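Exported protein (PDB 4JX0) is of unknown function but binds magnesium and probably joins a BT_3987-like N-terminal domain to a discoidin-like (F5/8 type C) beta-sandwich domain. Local coordinates at residues T111-V116 against T125-L130; G190-I195 against E315-R320. All coordinates share one frame; numbering follows the deposited sequence.

Contact 1. Residues T111-V116 against T125-L130; sequences TFEGGV and TVKLTL
Residues T111-V116 and T125-L130 pair as antiparallel strands of a beta hairpin near the surface of the N-terminal domain, with strands 81-87 and 66-73 continuing the sheet beyond them. T111 with T129 and E113 with K127 are hydrogen-bonded pairs. The bond from T129 N to T111 O measures 2.8 Å, and that from E113 N to K127 O is equally long and nearly straight. Between these lies the non-hydrogen-bonded pair F112 and L128, whose side chains run side by side on the face opposite T111, E113, K127 and T129. There L128 CD1 sits over the F112 ring in a CH-pi contact, 4.0 Å from the ring centroid, while I146 and M144 of strand 142-150 add apolar neighbours. E113 and K127 lie side by side and end in a salt bridge of 3.1 Å between E113 OE1 and K127 NZ. The lysine reaches the syn side of that oxygen, 24° out of the carboxylate plane. E113 continues extended beyond CG, whereas a bend in the lysine (chi3 -72°) turns CE toward the carboxylate. Past E113 the strand is interrupted at G114, and V126 CG1 packs 3.6 Å from G115 N; G115 is backbone hydrogen-bonded to V83. An inner hairpin with one apolar face (F112, V126, L128) and one polar is consistent with the immunoglobulin-like sandwich expected of an E-set domain.

Contact 2. Residues G190-I195 against E315-R320; sequences GFNKEI and EVTAFR. With MG (magnesium ion), chain D.
E315 divides its carboxylate between a magnesium ion and N192, beside a short antiparallel beta bridge in what is probably the discoidin-like sandwich. E315 OE1 binds the metal at 2.4 Å; S208, D211, N213, N314 and a water complete the site. E315 OE2 accepts a hydrogen bond of 2.9 Å from N192 ND2, met from above the carboxylate plane, 51° out of it. The same ND2 donates to V316 O, which lies close to the amide plane. N192 CG sits between the backbone N and the carbonyl carbon (chi1 64°), which brings it 3.5 Å from V316 O. N192 is thus a second-shell residue, and its grip on OE2 would help fix how the carboxylate is turned.

Further along, F191 and A318 exchange two backbone hydrogen bonds, which hold the start of the loop against strand 312-319. The F191 ring lies between A318 CB on one face and the R320 guanidinium on the opposite face. This cation-pi contact has R320 CZ 4.1 Å from the ring centroid and 8° off the normal. E194 meets the same arginine tip to tip in a salt bridge with a weak hydrogen bond. At the end of the 190-195 segment, I195 CD1 rests 3.7 Å from A318 CB.

Overall arrangement
From the N terminus, the chain first builds the domain that holds contact 1, where the eight residues between 116 and 125 close a short local hairpin. Contact 1 is complete before contact 2 opens, so the two stand in series and neither nests in nor crosses the other. Contact 2 closes a far larger loop: 119 residues, half of them in strands, separate residue 195 from 315, and its second segment runs to the C terminus. It thereby ties the 190-195 segment to the last strand of the chain. The centres of contact 1 and contact 2 are about 52 Å apart. The local pairing lies in the N-terminal domain and the long-range closure in the C-terminal, probably discoidin-like, one.

Contact 1. Residues T111-V116 against T125-L130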
# COMPACT_ATOMS: atom_id res chain seq x y z
N THR A 111 2.61 -7.86 19.07
CA THR A 111 1.78 -8.67 19.96
C THR A 111 1.54 -10.01 19.24
O THR A 111 0.92 -10.03 18.17
CB THR A 111 0.50 -7.94 20.34
OG1 THR A 111 0.86 -6.70 20.96
CG2 THR A 111 -0.37 -8.75 21.29
N PHE A 112 2.09 -11.10 19.80
CA PHE A 112 2.01 -12.43 19.22
C PHE A 112 0.90 -13.26 19.85
O PHE A 112 0.92 -13.49 21.06
CB PHE A 112 3.34 -13.16 19.37
CG PHE A 112 4.45 -12.52 18.57
CD1 PHE A 112 4.58 -12.77 17.22
CD2 PHE A 112 5.38 -11.69 19.18
CE1 PHE A 112 5.63 -12.21 16.49
CE2 PHE A 112 6.42 -11.13 18.46
CZ PHE A 112 6.54 -11.39 17.11
N GLU A 113 -0.04 -13.73 19.02
CA GLU A 113 -1.16 -14.59 19.42
C GLU A 113 -0.82 -16.01 18.96
O GLU A 113 -0.50 -16.22 17.79
CB GLU A 113 -2.46 -14.09 18.77
CG GLU A 113 -3.74 -14.63 19.38
CD GLU A 113 -4.95 -14.36 18.51
OE1 GLU A 113 -5.37 -13.18 18.42
OE2 GLU A 113 -5.45 -15.31 17.86
N GLY A 114 -0.86 -16.96 19.89
CA GLY A 114 -0.53 -18.36 19.61
C GLY A 114 -1.62 -19.11 18.88
O GLY A 114 -2.72 -18.59 18.66
N GLY A 115 -1.29 -20.35 18.50
CA GLY A 115 -2.17 -21.28 17.81
C GLY A 115 -2.05 -22.67 18.38
O GLY A 115 -1.11 -22.96 19.13
N VAL A 116 -3.01 -23.56 18.06
CA VAL A 116 -3.02 -24.93 18.55
C VAL A 116 -3.37 -25.89 17.42
O VAL A 116 -4.51 -25.88 16.96
CB VAL A 116 -4.00 -25.12 19.75
CG1 VAL A 116 -3.90 -26.53 20.33
CG2 VAL A 116 -3.74 -24.07 20.83
N THR A 125 -3.23 -21.31 12.71
CA THR A 125 -2.73 -19.97 12.41
C THR A 125 -2.17 -19.35 13.67
O THR A 125 -2.67 -19.60 14.77
CB THR A 125 -3.82 -19.06 11.77
OG1 THR A 125 -4.98 -19.02 12.60
CG2 THR A 125 -4.21 -19.48 10.37
N VAL A 126 -1.15 -18.50 13.50
CA VAL A 126 -0.51 -17.73 14.56
C VAL A 126 -0.53 -16.28 14.08
O VAL A 126 -0.32 -16.04 12.89
CB VAL A 126 0.90 -18.26 14.93
CG1 VAL A 126 0.80 -19.62 15.60
CG2 VAL A 126 1.81 -18.33 13.71
N LYS A 127 -0.89 -15.34 14.96
CA LYS A 127 -1.08 -13.94 14.59
C LYS A 127 0.00 -13.02 15.15
O LYS A 127 0.44 -13.20 16.28
CB LYS A 127 -2.45 -13.46 15.11
CG LYS A 127 -3.21 -12.57 14.14
CD LYS A 127 -4.43 -11.91 14.79
CE LYS A 127 -5.58 -12.86 15.06
NZ LYS A 127 -6.69 -12.19 15.79
N LEU A 128 0.40 -12.01 14.36
CA LEU A 128 1.33 -10.95 14.73
C LEU A 128 0.57 -9.67 14.55
O LEU A 128 0.18 -9.37 13.42
CB LEU A 128 2.59 -10.99 13.87
CG LEU A 128 3.51 -9.75 13.90
CD1 LEU A 128 3.84 -9.30 15.33
CD2 LEU A 128 4.78 -10.01 13.14
N THR A 129 0.33 -8.94 15.63
CA THR A 129 -0.40 -7.68 15.58
C THR A 129 0.55 -6.53 15.89
O THR A 129 1.25 -6.56 16.90
CB THR A 129 -1.59 -7.73 16.54
OG1 THR A 129 -2.35 -8.92 16.27
CG2 THR A 129 -2.48 -6.50 16.43
N LEU A 130 0.56 -5.51 15.00
CA LEU A 130 1.38 -4.30 15.13
C LEU A 130 0.56 -3.22 15.82
O LEU A 130 -0.47 -2.81 15.28
CB LEU A 130 1.85 -3.82 13.74
CG LEU A 130 3.06 -4.55 13.15
CD1 LEU A 130 2.84 -6.05 13.10
CD2 LEU A 130 3.35 -4.04 11.77

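Contact 2. Residues G190-I195 against E315-R320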
# COMPACT_ATOMS: atom_id res chain seq x y z
N GLY A 190 -12.03 30.48 -10.57
CA GLY A 190 -11.59 29.52 -11.57
C GLY A 190 -10.79 30.10 -12.72
O GLY A 190 -10.99 31.25 -13.10
N PHE A 191 -9.90 29.27 -13.29
CA PHE A 191 -9.04 29.68 -14.41
C PHE A 191 -8.33 28.48 -15.04
O PHE A 191 -8.12 27.48 -14.36
CB PHE A 191 -7.97 30.68 -13.90
CG PHE A 191 -6.84 30.08 -13.10
CD1 PHE A 191 -6.95 29.88 -11.73
CD2 PHE A 191 -5.65 29.71 -13.72
CE1 PHE A 191 -5.90 29.33 -11.00
CE2 PHE A 191 -4.61 29.14 -12.99
CZ PHE A 191 -4.73 28.97 -11.63
N ASN A 192 -7.94 28.60 -16.34
CA ASN A 192 -7.15 27.58 -17.03
C ASN A 192 -6.49 28.03 -18.37
O ASN A 192 -5.81 27.21 -18.98
CB ASN A 192 -7.98 26.31 -17.30
CG ASN A 192 -9.15 26.46 -18.23
OD1 ASN A 192 -9.32 27.47 -18.94
ND2 ASN A 192 -9.99 25.44 -18.27
N LYS A 193 -6.64 29.32 -18.79
CA LYS A 193 -6.05 29.81 -20.03
C LYS A 193 -4.53 29.80 -19.96
O LYS A 193 -3.86 29.40 -20.92
CB LYS A 193 -6.54 31.23 -20.35
CG LYS A 193 -6.10 31.72 -21.73
CD LYS A 193 -6.66 33.09 -22.09
CE LYS A 193 -6.24 33.51 -23.49
NZ LYS A 193 -6.83 34.82 -23.88
N GLU A 194 -4.01 30.25 -18.83
CA GLU A 194 -2.57 30.36 -18.58
C GLU A 194 -1.91 29.02 -18.16
O GLU A 194 -0.68 28.95 -18.10
CB GLU A 194 -2.31 31.42 -17.50
CG GLU A 194 -2.87 31.11 -16.11
CD GLU A 194 -4.03 32.00 -15.71
OE1 GLU A 194 -5.12 31.87 -16.30
OE2 GLU A 194 -3.83 32.84 -14.80
N ILE A 195 -2.71 27.97 -17.86
CA ILE A 195 -2.18 26.66 -17.45
C ILE A 195 -1.64 25.90 -18.67
O ILE A 195 -2.22 25.96 -19.75
CB ILE A 195 -3.27 25.84 -16.70
CG1 ILE A 195 -3.63 26.51 -15.37
CG2 ILE A 195 -2.82 24.38 -16.48
CD1 ILE A 195 -4.73 25.80 -14.58
N GLU A 315 -11.77 18.49 -19.36
CA GLU A 315 -11.44 19.89 -19.07
C GLU A 315 -10.86 19.97 -17.66
O GLU A 315 -11.32 19.25 -16.78
CB GLU A 315 -12.72 20.74 -19.20
CG GLU A 315 -12.52 22.24 -19.05
CD GLU A 315 -11.98 22.99 -20.25
OE1 GLU A 315 -11.67 22.36 -21.29
OE2 GLU A 315 -11.88 24.24 -20.14
N VAL A 316 -9.84 20.83 -17.44
CA VAL A 316 -9.20 21.03 -16.13
C VAL A 316 -9.34 22.50 -15.78
O VAL A 316 -8.99 23.35 -16.60
CB VAL A 316 -7.71 20.58 -16.12
CG1 VAL A 316 -7.07 20.84 -14.77
CG2 VAL A 316 -7.58 19.11 -16.50
N THR A 317 -9.85 22.80 -14.57
CA THR A 317 -10.02 24.17 -14.06
C THR A 317 -9.42 24.25 -12.68
O THR A 317 -9.78 23.44 -11.83
CB THR A 317 -11.52 24.55 -14.04
OG1 THR A 317 -12.14 24.14 -15.27
CG2 THR A 317 -11.74 26.02 -13.80
N ALA A 318 -8.50 25.20 -12.44
CA ALA A 318 -7.87 25.41 -11.13
C ALA A 318 -8.57 26.57 -10.42
O ALA A 318 -9.16 27.40 -11.09
CB ALA A 318 -6.39 25.70 -11.31
N PHE A 319 -8.50 26.63 -9.07
CA PHE A 319 -9.16 27.67 -8.28
C PHE A 319 -8.20 28.37 -7.31
O PHE A 319 -7.54 27.67 -6.54
CB PHE A 319 -10.33 27.07 -7.48
CG PHE A 319 -11.44 26.55 -8.36
CD1 PHE A 319 -11.36 25.29 -8.93
CD2 PHE A 319 -12.55 27.33 -8.64
CE1 PHE A 319 -12.36 24.83 -9.77
CE2 PHE A 319 -13.57 26.85 -9.46
CZ PHE A 319 -13.46 25.60 -10.03
N ARG A 320 -8.21 29.74 -7.26
CA ARG A 320 -7.39 30.54 -6.33
C ARG A 320 -8.22 31.16 -5.20
O ARG A 320 -9.41 31.48 -5.43
CB ARG A 320 -6.66 31.68 -7.04
CG ARG A 320 -6.04 31.33 -8.35
CD ARG A 320 -5.15 32.44 -8.88
NE ARG A 320 -5.34 32.64 -10.32
CZ ARG A 320 -4.46 33.17 -11.16
NH1 ARG A 320 -3.26 33.57 -10.73
NH2 ARG A 320 -4.76 33.31 -12.45
OXT ARG A 320 -7.64 31.46 -4.14
MG MG D . -12.15 20.56 -22.77
O HOH W 1 -12.47 18.94 -24.18